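Side-chain contacts in cutm, flavoprotein of carbon monoxide dehydrogenase (Hydrogenophaga pseudoflava, PDB 1FFV), which binds FAD as the flavoprotein subunit of carbon monoxide dehydrogenase and probably passes electrons that arrive from CO oxidation through iron-sulfur clusters on to an external acceptor: residues E184-K189 with W193-C198; G113-I116 with G122-H125; A249-C254 with Y266-A271. All coordinates share one frame; numbering follows the deposited sequence.

Contact 1: residues E184-K189 with W193-C198. With FAD (flavin-adenine dinucleotide), chain J.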
loop_
_atom_site.group_PDB
_atom_site.type_symbol
_atom_site.label_atom_id
_atom_site.label_comp_id
_atom_site.label_asym_id
_atom_site.label_seq_id
_atom_site.Cartn_x
_atom_site.Cartn_y
_atom_site.Cartn_z
ATOM N N GLU C 184 -14.208 12.333 -53.231
ATOM C CA GLU C 184 -12.959 11.579 -53.214
ATOM C C GLU C 184 -12.009 12.285 -52.263
ATOM O O GLU C 184 -11.655 13.444 -52.485
ATOM C CB GLU C 184 -12.346 11.511 -54.615
ATOM C CG GLU C 184 -13.163 10.719 -55.630
ATOM C CD GLU C 184 -13.239 9.231 -55.319
ATOM O OE1 GLU C 184 -12.202 8.621 -54.969
ATOM O OE2 GLU C 184 -14.348 8.667 -55.433
ATOM N N LYS C 185 -11.614 11.591 -51.200
ATOM C CA LYS C 185 -10.709 12.161 -50.207
ATOM C C LYS C 185 -9.418 11.351 -50.006
ATOM O O LYS C 185 -9.449 10.197 -49.562
ATOM C CB LYS C 185 -11.460 12.333 -48.877
ATOM C CG LYS C 185 -10.620 12.762 -47.687
ATOM C CD LYS C 185 -11.495 12.812 -46.435
ATOM C CE LYS C 185 -10.721 13.258 -45.197
ATOM N NZ LYS C 185 -11.613 13.393 -44.017
ATOM N N LEU C 186 -8.289 11.969 -50.349
ATOM C CA LEU C 186 -6.971 11.355 -50.199
ATOM C C LEU C 186 -6.530 11.681 -48.771
ATOM O O LEU C 186 -6.410 12.851 -48.413
ATOM C CB LEU C 186 -5.996 11.985 -51.196
ATOM C CG LEU C 186 -4.777 11.212 -51.703
ATOM C CD1 LEU C 186 -3.702 12.222 -52.028
ATOM C CD2 LEU C 186 -4.250 10.224 -50.684
ATOM N N LYS C 187 -6.245 10.659 -47.974
ATOM C CA LYS C 187 -5.861 10.861 -46.569
ATOM C C LYS C 187 -4.801 9.837 -46.130
ATOM O O LYS C 187 -4.840 8.687 -46.577
ATOM C CB LYS C 187 -7.114 10.676 -45.705
ATOM C CG LYS C 187 -7.709 9.299 -45.939
ATOM C CD LYS C 187 -9.042 9.046 -45.311
ATOM C CE LYS C 187 -9.460 7.626 -45.676
ATOM N NZ LYS C 187 -10.911 7.412 -45.499
ATOM N N ARG C 188 -3.892 10.241 -45.229
ATOM C CA ARG C 188 -2.837 9.347 -44.722
ATOM C C ARG C 188 -3.403 8.157 -43.965
ATOM O O ARG C 188 -2.844 7.060 -44.000
ATOM C CB ARG C 188 -1.887 10.072 -43.762
ATOM C CG ARG C 188 -0.968 11.088 -44.383
ATOM C CD ARG C 188 -1.249 12.415 -43.752
ATOM N NE ARG C 188 -0.100 12.956 -43.051
ATOM C CZ ARG C 188 -0.175 13.738 -41.981
ATOM N NH1 ARG C 188 -1.351 14.074 -41.461
ATOM N NH2 ARG C 188 0.939 14.225 -41.457
ATOM N N LYS C 189 -4.485 8.401 -43.234
ATOM C CA LYS C 189 -5.137 7.368 -42.443
ATOM C C LYS C 189 -6.571 7.756 -42.184
ATOM O O LYS C 189 -6.971 8.897 -42.431
ATOM C CB LYS C 189 -4.437 7.201 -41.098
ATOM C CG LYS C 189 -4.174 8.514 -40.402
ATOM C CD LYS C 189 -3.609 8.307 -39.023
ATOM C CE LYS C 189 -4.692 7.880 -38.053
ATOM N NZ LYS C 189 -4.105 7.823 -36.689
ATOM N N TRP C 193 -7.297 14.630 -41.755
ATOM C CA TRP C 193 -7.763 15.613 -42.719
ATOM C C TRP C 193 -7.211 15.254 -44.089
ATOM O O TRP C 193 -6.154 14.639 -44.207
ATOM C CB TRP C 193 -7.345 17.019 -42.299
ATOM C CG TRP C 193 -8.162 17.539 -41.148
ATOM C CD1 TRP C 193 -9.291 18.311 -41.224
ATOM C CD2 TRP C 193 -7.913 17.335 -39.754
ATOM N NE1 TRP C 193 -9.754 18.604 -39.966
ATOM C CE2 TRP C 193 -8.927 18.020 -39.043
ATOM C CE3 TRP C 193 -6.934 16.640 -39.034
ATOM C CZ2 TRP C 193 -8.984 18.035 -37.643
ATOM C CZ3 TRP C 193 -6.991 16.651 -37.648
ATOM C CH2 TRP C 193 -8.014 17.348 -36.964
ATOM N N ALA C 194 -7.957 15.599 -45.123
ATOM C CA ALA C 194 -7.550 15.289 -46.479
ATOM C C ALA C 194 -6.262 15.975 -46.906
ATOM O O ALA C 194 -5.963 17.091 -46.468
ATOM C CB ALA C 194 -8.660 15.664 -47.444
ATOM N N THR C 195 -5.474 15.263 -47.709
ATOM C CA THR C 195 -4.263 15.828 -48.286
ATOM C C THR C 195 -4.815 16.650 -49.465
ATOM O O THR C 195 -4.289 17.699 -49.825
ATOM C CB THR C 195 -3.325 14.727 -48.828
ATOM O OG1 THR C 195 -2.847 13.926 -47.741
ATOM C CG2 THR C 195 -2.141 15.345 -49.553
ATOM N N ALA C 196 -5.900 16.141 -50.042
ATOM C CA ALA C 196 -6.604 16.764 -51.148
ATOM C C ALA C 196 -7.947 16.046 -51.272
ATOM O O ALA C 196 -8.045 14.852 -51.001
ATOM C CB ALA C 196 -5.809 16.629 -52.432
ATOM N N GLY C 197 -8.990 16.783 -51.622
ATOM C CA GLY C 197 -10.295 16.169 -51.775
ATOM C C GLY C 197 -11.124 16.908 -52.806
ATOM O O GLY C 197 -10.859 18.079 -53.103
ATOM N N CYS C 198 -12.108 16.221 -53.380
ATOM C CA CYS C 198 -12.977 16.834 -54.374
ATOM C C CYS C 198 -14.409 16.354 -54.251
ATOM O O CYS C 198 -14.684 15.148 -54.268
ATOM C CB CYS C 198 -12.478 16.580 -55.795
ATOM S SG CYS C 198 -13.656 17.121 -57.095
HETATM P PA FAD J . -16.518 23.638 -32.325
HETATM O O1A FAD J . -17.281 24.375 -31.304
HETATM O O2A FAD J . -15.431 22.918 -31.954
HETATM O O5B FAD J . -16.078 24.726 -33.248
HETATM C C5B FAD J . -17.025 25.596 -33.834
HETATM C C4B FAD J . -16.280 26.827 -34.332
HETATM O O4B FAD J . -17.284 27.524 -35.131
HETATM C C3B FAD J . -15.955 27.877 -33.302
HETATM O O3B FAD J . -15.176 28.933 -33.735
HETATM C C2B FAD J . -17.361 28.203 -32.845
HETATM O O2B FAD J . -17.370 29.351 -32.067
HETATM C C1B FAD J . -18.064 28.359 -34.157
HETATM N N9A FAD J . -19.396 27.789 -34.256
HETATM C C8A FAD J . -19.781 26.505 -33.965
HETATM N N7A FAD J . -21.080 26.298 -34.167
HETATM C C5A FAD J . -21.559 27.507 -34.603
HETATM C C6A FAD J . -22.893 27.931 -35.003
HETATM N N6A FAD J . -23.946 27.160 -34.997
HETATM N N1A FAD J . -22.975 29.237 -35.386
HETATM C C2A FAD J . -21.910 30.070 -35.410
HETATM N N3A FAD J . -20.659 29.770 -35.069
HETATM C C4A FAD J . -20.527 28.469 -34.676
HETATM N N1 FAD J . -13.329 17.603 -39.652
HETATM C C2 FAD J . -13.418 17.307 -40.940
HETATM O O2 FAD J . -14.095 17.947 -41.674
HETATM N N3 FAD J . -12.720 16.223 -41.525
HETATM C C4 FAD J . -11.907 15.413 -40.781
HETATM O O4 FAD J . -11.328 14.490 -41.317
HETATM C C4X FAD J . -11.792 15.725 -39.365
HETATM N N5 FAD J . -11.010 14.970 -38.589
HETATM C C5X FAD J . -10.936 15.300 -37.272
HETATM C C6 FAD J . -10.115 14.504 -36.473
HETATM C C7 FAD J . -9.969 14.745 -35.145
HETATM C C7M FAD J . -9.069 13.867 -34.309
HETATM C C8 FAD J . -10.672 15.838 -34.527
HETATM C C8M FAD J . -10.526 16.130 -33.052
HETATM C C9 FAD J . -11.507 16.647 -35.312
HETATM C C9A FAD J . -11.640 16.382 -36.669
HETATM N N10 FAD J . -12.466 17.166 -37.525
HETATM C C10 FAD J . -12.550 16.859 -38.834
HETATM C "C1'" FAD J . -13.251 18.300 -36.937
HETATM C "C2'" FAD J . -14.794 18.217 -36.524
HETATM O "O2'" FAD J . -14.982 17.638 -37.787
HETATM C "C3'" FAD J . -14.591 19.678 -36.172
HETATM O "O3'" FAD J . -15.132 18.881 -35.094
HETATM C "C4'" FAD J . -15.766 20.561 -35.810
HETATM O "O4'" FAD J . -14.912 21.131 -36.854
HETATM C "C5'" FAD J . -15.709 22.018 -35.337
HETATM O "O5'" FAD J . -17.227 21.497 -35.195
HETATM P P FAD J . -17.769 21.473 -33.764
HETATM O O1P FAD J . -19.255 21.087 -33.938
HETATM O O2P FAD J . -17.084 20.618 -32.918
HETATM O O3P FAD J . -17.580 22.819 -33.197
HETATM O O HOH W 1 -10.673 16.525 -44.690
HETATM O O HOH W 2 -3.962 13.165 -45.336
#
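Lys185 lays its chain along Ala194, with CG 3.5 Å from Ala194 CB. Its CG stands anti to the backbone N (chi1 173°) and the rest of the chain is extended, which carries the ammonium past Ala194 to the flavin. There Lys185 NZ donates to FAD O4 at 2.9 Å. The same nitrogen also bonds Leu100 O and forms a salt bridge with Asp124, so several acceptors hold it in place. The positive charge next to O4 would probably draw electron density toward that end of the flavin. Trp193 lies over the isoalloxazine, with CZ2 3.3 Å from FAD C9A. FAD N5 sits 3.7 Å above the indole plane, offset toward the rim.

Behind these groups, the backbones pair. Glu184 and Cys198 exchange two hydrogen bonds. Leu186 N donates to Ala196 O at 3.0 Å, almost straight down the carbonyl. Thr195 N returns a bond of 2.7 Å to Leu186 O. Nearer the turn, a water bridges Arg188 N, Trp193 O and Thr195 OG1. Leu186 CD1 meets Thr195 CB at 4.1 Å. Arg188 forms a salt bridge with an acidic side chain of another protein chain.

The whole is an antiparallel beta hairpin, strands 180-186 and 196-205, whose turn end brings Lys185 and Trp193 into the FAD pocket.

Contact 2: residues G113-I116 with G122-H125. With FAD (flavin-adenine dinucleotide), chain J.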
loop_
_atom_site.group_PDB
_atom_site.type_symbol
_atom_site.label_atom_id
_atom_site.label_comp_id
_atom_site.label_asym_id
_atom_site.label_seq_id
_atom_site.Cartn_x
_atom_site.Cartn_y
_atom_site.Cartn_z
ATOM N N GLY C 113 -22.636 22.269 -38.596
ATOM C CA GLY C 113 -22.529 23.711 -38.444
ATOM C C GLY C 113 -21.168 24.165 -37.927
ATOM O O GLY C 113 -20.647 25.188 -38.379
ATOM N N GLY C 114 -20.595 23.420 -36.982
ATOM C CA GLY C 114 -19.285 23.767 -36.455
ATOM C C GLY C 114 -18.187 23.507 -37.475
ATOM O O GLY C 114 -17.206 24.254 -37.575
ATOM N N ASP C 115 -18.365 22.442 -38.250
ATOM C CA ASP C 115 -17.398 22.067 -39.275
ATOM C C ASP C 115 -17.343 23.172 -40.322
ATOM O O ASP C 115 -16.281 23.473 -40.861
ATOM C CB ASP C 115 -17.805 20.734 -39.929
ATOM C CG ASP C 115 -16.680 20.109 -40.740
ATOM O OD1 ASP C 115 -16.481 20.518 -41.908
ATOM O OD2 ASP C 115 -15.999 19.202 -40.207
ATOM N N ILE C 116 -18.494 23.770 -40.612
ATOM C CA ILE C 116 -18.559 24.848 -41.591
ATOM C C ILE C 116 -18.095 26.170 -40.975
ATOM O O ILE C 116 -17.228 26.842 -41.521
ATOM C CB ILE C 116 -19.990 24.972 -42.198
ATOM C CG1 ILE C 116 -20.320 23.704 -43.000
ATOM C CG2 ILE C 116 -20.081 26.188 -43.111
ATOM C CD1 ILE C 116 -21.745 23.617 -43.496
ATOM N N GLY C 122 -8.992 22.473 -44.236
ATOM C CA GLY C 122 -8.850 21.049 -44.036
ATOM C C GLY C 122 -10.158 20.308 -43.831
ATOM O O GLY C 122 -10.216 19.105 -44.064
ATOM N N ASN C 123 -11.192 21.005 -43.365
ATOM C CA ASN C 123 -12.497 20.389 -43.127
ATOM C C ASN C 123 -13.196 19.975 -44.435
ATOM O O ASN C 123 -12.917 20.530 -45.501
ATOM C CB ASN C 123 -13.379 21.329 -42.302
ATOM C CG ASN C 123 -13.024 21.331 -40.811
ATOM O OD1 ASN C 123 -13.732 21.966 -40.036
ATOM N ND2 ASN C 123 -11.974 20.622 -40.412
ATOM N N ASP C 124 -14.103 19.004 -44.348
ATOM C CA ASP C 124 -14.807 18.489 -45.527
ATOM C C ASP C 124 -16.121 19.172 -45.906
ATOM O O ASP C 124 -16.420 19.335 -47.093
ATOM C CB ASP C 124 -15.047 16.985 -45.379
ATOM C CG ASP C 124 -13.756 16.197 -45.212
ATOM O OD1 ASP C 124 -12.916 16.192 -46.133
ATOM O OD2 ASP C 124 -13.577 15.578 -44.148
ATOM N N HIS C 125 -16.909 19.573 -44.913
ATOM C CA HIS C 125 -18.187 20.210 -45.200
ATOM C C HIS C 125 -18.125 21.467 -46.045
ATOM O O HIS C 125 -19.065 21.741 -46.786
ATOM C CB HIS C 125 -18.997 20.443 -43.927
ATOM C CG HIS C 125 -19.667 19.207 -43.428
ATOM N ND1 HIS C 125 -20.599 18.520 -44.174
ATOM C CD2 HIS C 125 -19.506 18.503 -42.285
ATOM C CE1 HIS C 125 -20.984 17.444 -43.513
ATOM N NE2 HIS C 125 -20.336 17.410 -42.363
HETATM P PA FAD J . -16.518 23.638 -32.325
HETATM O O1A FAD J . -17.281 24.375 -31.304
HETATM O O2A FAD J . -15.431 22.918 -31.954
HETATM O O5B FAD J . -16.078 24.726 -33.248
HETATM C C5B FAD J . -17.025 25.596 -33.834
HETATM C C4B FAD J . -16.280 26.827 -34.332
HETATM O O4B FAD J . -17.284 27.524 -35.131
HETATM C C3B FAD J . -15.955 27.877 -33.302
HETATM O O3B FAD J . -15.176 28.933 -33.735
HETATM C C2B FAD J . -17.361 28.203 -32.845
HETATM O O2B FAD J . -17.370 29.351 -32.067
HETATM C C1B FAD J . -18.064 28.359 -34.157
HETATM N N9A FAD J . -19.396 27.789 -34.256
HETATM C C8A FAD J . -19.781 26.505 -33.965
HETATM N N7A FAD J . -21.080 26.298 -34.167
HETATM C C5A FAD J . -21.559 27.507 -34.603
HETATM C C6A FAD J . -22.893 27.931 -35.003
HETATM N N6A FAD J . -23.946 27.160 -34.997
HETATM N N1A FAD J . -22.975 29.237 -35.386
HETATM C C2A FAD J . -21.910 30.070 -35.410
HETATM N N3A FAD J . -20.659 29.770 -35.069
HETATM C C4A FAD J . -20.527 28.469 -34.676
HETATM N N1 FAD J . -13.329 17.603 -39.652
HETATM C C2 FAD J . -13.418 17.307 -40.940
HETATM O O2 FAD J . -14.095 17.947 -41.674
HETATM N N3 FAD J . -12.720 16.223 -41.525
HETATM C C4 FAD J . -11.907 15.413 -40.781
HETATM O O4 FAD J . -11.328 14.490 -41.317
HETATM C C4X FAD J . -11.792 15.725 -39.365
HETATM N N5 FAD J . -11.010 14.970 -38.589
HETATM C C5X FAD J . -10.936 15.300 -37.272
HETATM C C6 FAD J . -10.115 14.504 -36.473
HETATM C C7 FAD J . -9.969 14.745 -35.145
HETATM C C7M FAD J . -9.069 13.867 -34.309
HETATM C C8 FAD J . -10.672 15.838 -34.527
HETATM C C8M FAD J . -10.526 16.130 -33.052
HETATM C C9 FAD J . -11.507 16.647 -35.312
HETATM C C9A FAD J . -11.640 16.382 -36.669
HETATM N N10 FAD J . -12.466 17.166 -37.525
HETATM C C10 FAD J . -12.550 16.859 -38.834
HETATM C "C1'" FAD J . -13.251 18.300 -36.937
HETATM C "C2'" FAD J . -14.794 18.217 -36.524
HETATM O "O2'" FAD J . -14.982 17.638 -37.787
HETATM C "C3'" FAD J . -14.591 19.678 -36.172
HETATM O "O3'" FAD J . -15.132 18.881 -35.094
HETATM C "C4'" FAD J . -15.766 20.561 -35.810
HETATM O "O4'" FAD J . -14.912 21.131 -36.854
HETATM C "C5'" FAD J . -15.709 22.018 -35.337
HETATM O "O5'" FAD J . -17.227 21.497 -35.195
HETATM P P FAD J . -17.769 21.473 -33.764
HETATM O O1P FAD J . -19.255 21.087 -33.938
HETATM O O2P FAD J . -17.084 20.618 -32.918
HETATM O O3P FAD J . -17.580 22.819 -33.197
#
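Asp115 of a short helix meets Asn123 and His125 in a buried, mainly polar contact inside the FAD-binding domain. Helix 112-117 supplies Asp115. The loop after it supplies Asn123 and Asp124, and the first residue of helix 125-131 is His125. Together they form the part of the flavin site that reads the pyrimidine edge of the isoalloxazine.

Asp115 is central. Its CG lies anti to the backbone N (chi1 -165°), which swings the carboxylate across to the loop. His125 N donates to Asp115 OD1 at 3.2 Å and reaches it from above the carboxylate plane. The other oxygen, OD2, lies near the pyrimidine edge of the flavin, 2.7 Å from FAD O2. The His125 ring stands nearly square to the carboxylate, the planes 87° apart, with Asp115 CG at the ring edge. Glu78 takes the hydrogen bond of His125 NE2 and so helps to fix the ring. The side-chain amide of Asn123 is stacked on the carboxylate of Asp115, the two planes roughly parallel. Ile116 adds an apolar touch, CG1 to His125 CB at 3.6 Å, and its side chain also packs on Met167 and Ile170 of strand 166-173.

Gly114 lies against the pyrophosphate, its C 3.2 Å from FAD O5'. Asp124 grips the flavin directly and is itself held by Tyr183. Its backbone N donates to FAD O2 at 2.9 Å, while its carboxylate OD2 accepts from FAD N3 at 2.8 Å with an angle of 161° at the hydrogen.

Contact 3: residues A249-C254 with Y266-A271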
loop_
_atom_site.group_PDB
_atom_site.type_symbol
_atom_site.label_atom_id
_atom_site.label_comp_id
_atom_site.label_asym_id
_atom_site.label_seq_id
_atom_site.Cartn_x
_atom_site.Cartn_y
_atom_site.Cartn_z
ATOM N N ALA C 249 -8.280 22.455 -65.200
ATOM C CA ALA C 249 -8.873 23.734 -64.817
ATOM C C ALA C 249 -8.919 23.859 -63.291
ATOM O O ALA C 249 -8.774 24.953 -62.739
ATOM C CB ALA C 249 -10.260 23.871 -65.409
ATOM N N ALA C 250 -9.126 22.728 -62.622
ATOM C CA ALA C 250 -9.163 22.687 -61.172
ATOM C C ALA C 250 -7.741 22.868 -60.664
ATOM O O ALA C 250 -7.495 23.638 -59.734
ATOM C CB ALA C 250 -9.728 21.366 -60.699
ATOM N N ILE C 251 -6.803 22.164 -61.295
ATOM C CA ILE C 251 -5.395 22.244 -60.928
ATOM C C ILE C 251 -4.894 23.691 -61.001
ATOM O O ILE C 251 -4.153 24.142 -60.134
ATOM C CB ILE C 251 -4.534 21.317 -61.837
ATOM C CG1 ILE C 251 -4.560 19.884 -61.291
ATOM C CG2 ILE C 251 -3.108 21.846 -61.978
ATOM C CD1 ILE C 251 -3.847 18.857 -62.164
ATOM N N ALA C 252 -5.366 24.433 -62.001
ATOM C CA ALA C 252 -4.956 25.824 -62.195
ATOM C C ALA C 252 -5.279 26.789 -61.045
ATOM O O ALA C 252 -4.562 27.770 -60.838
ATOM C CB ALA C 252 -5.528 26.357 -63.505
ATOM N N ILE C 253 -6.347 26.514 -60.301
ATOM C CA ILE C 253 -6.739 27.391 -59.205
ATOM C C ILE C 253 -6.244 26.953 -57.840
ATOM O O ILE C 253 -6.580 27.578 -56.833
ATOM C CB ILE C 253 -8.278 27.590 -59.134
ATOM C CG1 ILE C 253 -8.974 26.288 -58.729
ATOM C CG2 ILE C 253 -8.805 28.078 -60.475
ATOM C CD1 ILE C 253 -10.473 26.422 -58.547
ATOM N N CYS C 254 -5.474 25.869 -57.788
ATOM C CA CYS C 254 -4.946 25.396 -56.511
ATOM C C CYS C 254 -3.859 26.334 -55.984
ATOM O O CYS C 254 -3.133 26.946 -56.762
ATOM C CB CYS C 254 -4.385 23.983 -56.651
ATOM S SG CYS C 254 -5.636 22.706 -56.886
ATOM N N TYR C 266 2.693 17.997 -54.899
ATOM C CA TYR C 266 1.898 16.800 -54.638
ATOM C C TYR C 266 0.409 17.086 -54.423
ATOM O O TYR C 266 -0.446 16.395 -54.992
ATOM C CB TYR C 266 2.455 16.038 -53.427
ATOM C CG TYR C 266 1.733 14.738 -53.110
ATOM C CD1 TYR C 266 1.639 13.722 -54.060
ATOM C CD2 TYR C 266 1.177 14.512 -51.855
ATOM C CE1 TYR C 266 1.018 12.514 -53.770
ATOM C CE2 TYR C 266 0.553 13.304 -51.551
ATOM C CZ TYR C 266 0.479 12.307 -52.517
ATOM O OH TYR C 266 -0.116 11.099 -52.236
ATOM N N LYS C 267 0.095 18.091 -53.609
ATOM C CA LYS C 267 -1.308 18.411 -53.339
ATOM C C LYS C 267 -2.064 18.824 -54.594
ATOM O O LYS C 267 -3.196 18.394 -54.809
ATOM C CB LYS C 267 -1.438 19.472 -52.247
ATOM C CG LYS C 267 -0.925 19.004 -50.894
ATOM C CD LYS C 267 -1.182 20.033 -49.813
ATOM C CE LYS C 267 -0.552 19.618 -48.494
ATOM N NZ LYS C 267 -0.970 20.505 -47.383
ATOM N N THR C 268 -1.408 19.603 -55.451
ATOM C CA THR C 268 -2.016 20.045 -56.697
ATOM C C THR C 268 -2.289 18.842 -57.585
ATOM O O THR C 268 -3.400 18.679 -58.093
ATOM C CB THR C 268 -1.114 21.034 -57.447
ATOM O OG1 THR C 268 -1.053 22.262 -56.714
ATOM C CG2 THR C 268 -1.662 21.324 -58.834
ATOM N N ALA C 269 -1.278 17.990 -57.746
ATOM C CA ALA C 269 -1.406 16.789 -58.571
ATOM C C ALA C 269 -2.511 15.892 -58.034
ATOM O O ALA C 269 -3.295 15.335 -58.802
ATOM C CB ALA C 269 -0.087 16.032 -58.621
ATOM N N MET C 270 -2.592 15.777 -56.713
ATOM C CA MET C 270 -3.619 14.948 -56.101
ATOM C C MET C 270 -5.013 15.547 -56.246
ATOM O O MET C 270 -5.994 14.816 -56.394
ATOM C CB MET C 270 -3.273 14.656 -54.647
ATOM C CG MET C 270 -2.035 13.769 -54.507
ATOM S SD MET C 270 -2.174 12.205 -55.419
ATOM C CE MET C 270 -1.202 12.554 -56.883
ATOM N N ALA C 271 -5.091 16.877 -56.255
ATOM C CA ALA C 271 -6.367 17.564 -56.429
ATOM C C ALA C 271 -6.946 17.183 -57.796
ATOM O O ALA C 271 -8.120 16.825 -57.904
ATOM C CB ALA C 271 -6.176 19.066 -56.335
#
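Ile251 and Thr268 meet with their side chains at about a right angle. The two gamma methyls do the touching: Ile251 CG2 lies 3.5 Å from Thr268 CG2, a tight approach for two carbons. Both methyls stand anti to their own backbone N. This placing turns Thr268 OG1 to the other side of its CB, beside the backbone N, where it hydrogen-bonds to Ala264 O one turn earlier in its own helix. The hydroxyl is thus tied to the helix while the methyl faces Ile251. The other branch of Ile251 runs over the backbone, with CG1 3.6 Å from Thr268 O.

Cys254 adds the second half of the contact. Its CB bond points toward helix 264-285. CB comes alongside the hydroxyl side of Thr268, 3.8 Å from OG1, and SG rests on Ala271 CB at 3.7 Å. Thr268 therefore has its methyl on Ile251 and its hydroxyl side near Cys254. Ala271, one turn further on, takes the sulfur. No hydrogen bond crosses between the segments, so the contact is mostly apolar.

The contact packs the C-terminal end of helix 240-252 and the residues just after it on the long helix 264-285. From that long helix, Tyr266 and Met270 reach Leu186 of strand 180-186. On the other segment, Ala249 touches helix 227-231.

Along the chain the three contacts come in series, and none encloses or crosses another. Contact 2 is first and closes the short turn between helix 112-117 and helix 125-131. Contact 1 then closes the hairpin between strands 180-186 and 196-205. Contact 3 is last and closes the connection from helix 240-252 to helix 264-285. Contact 2 lies in the FAD-binding domain and contact 1 in the C-terminal domain, yet they meet at FAD, where Trp193 also packs on Asn123. Contacts 1 and 3 touch through Leu186 and Ala196, which join the hairpin to the long helix. Contacts 2 and 3 stay apart, their nearest atoms about 9 Å from each other.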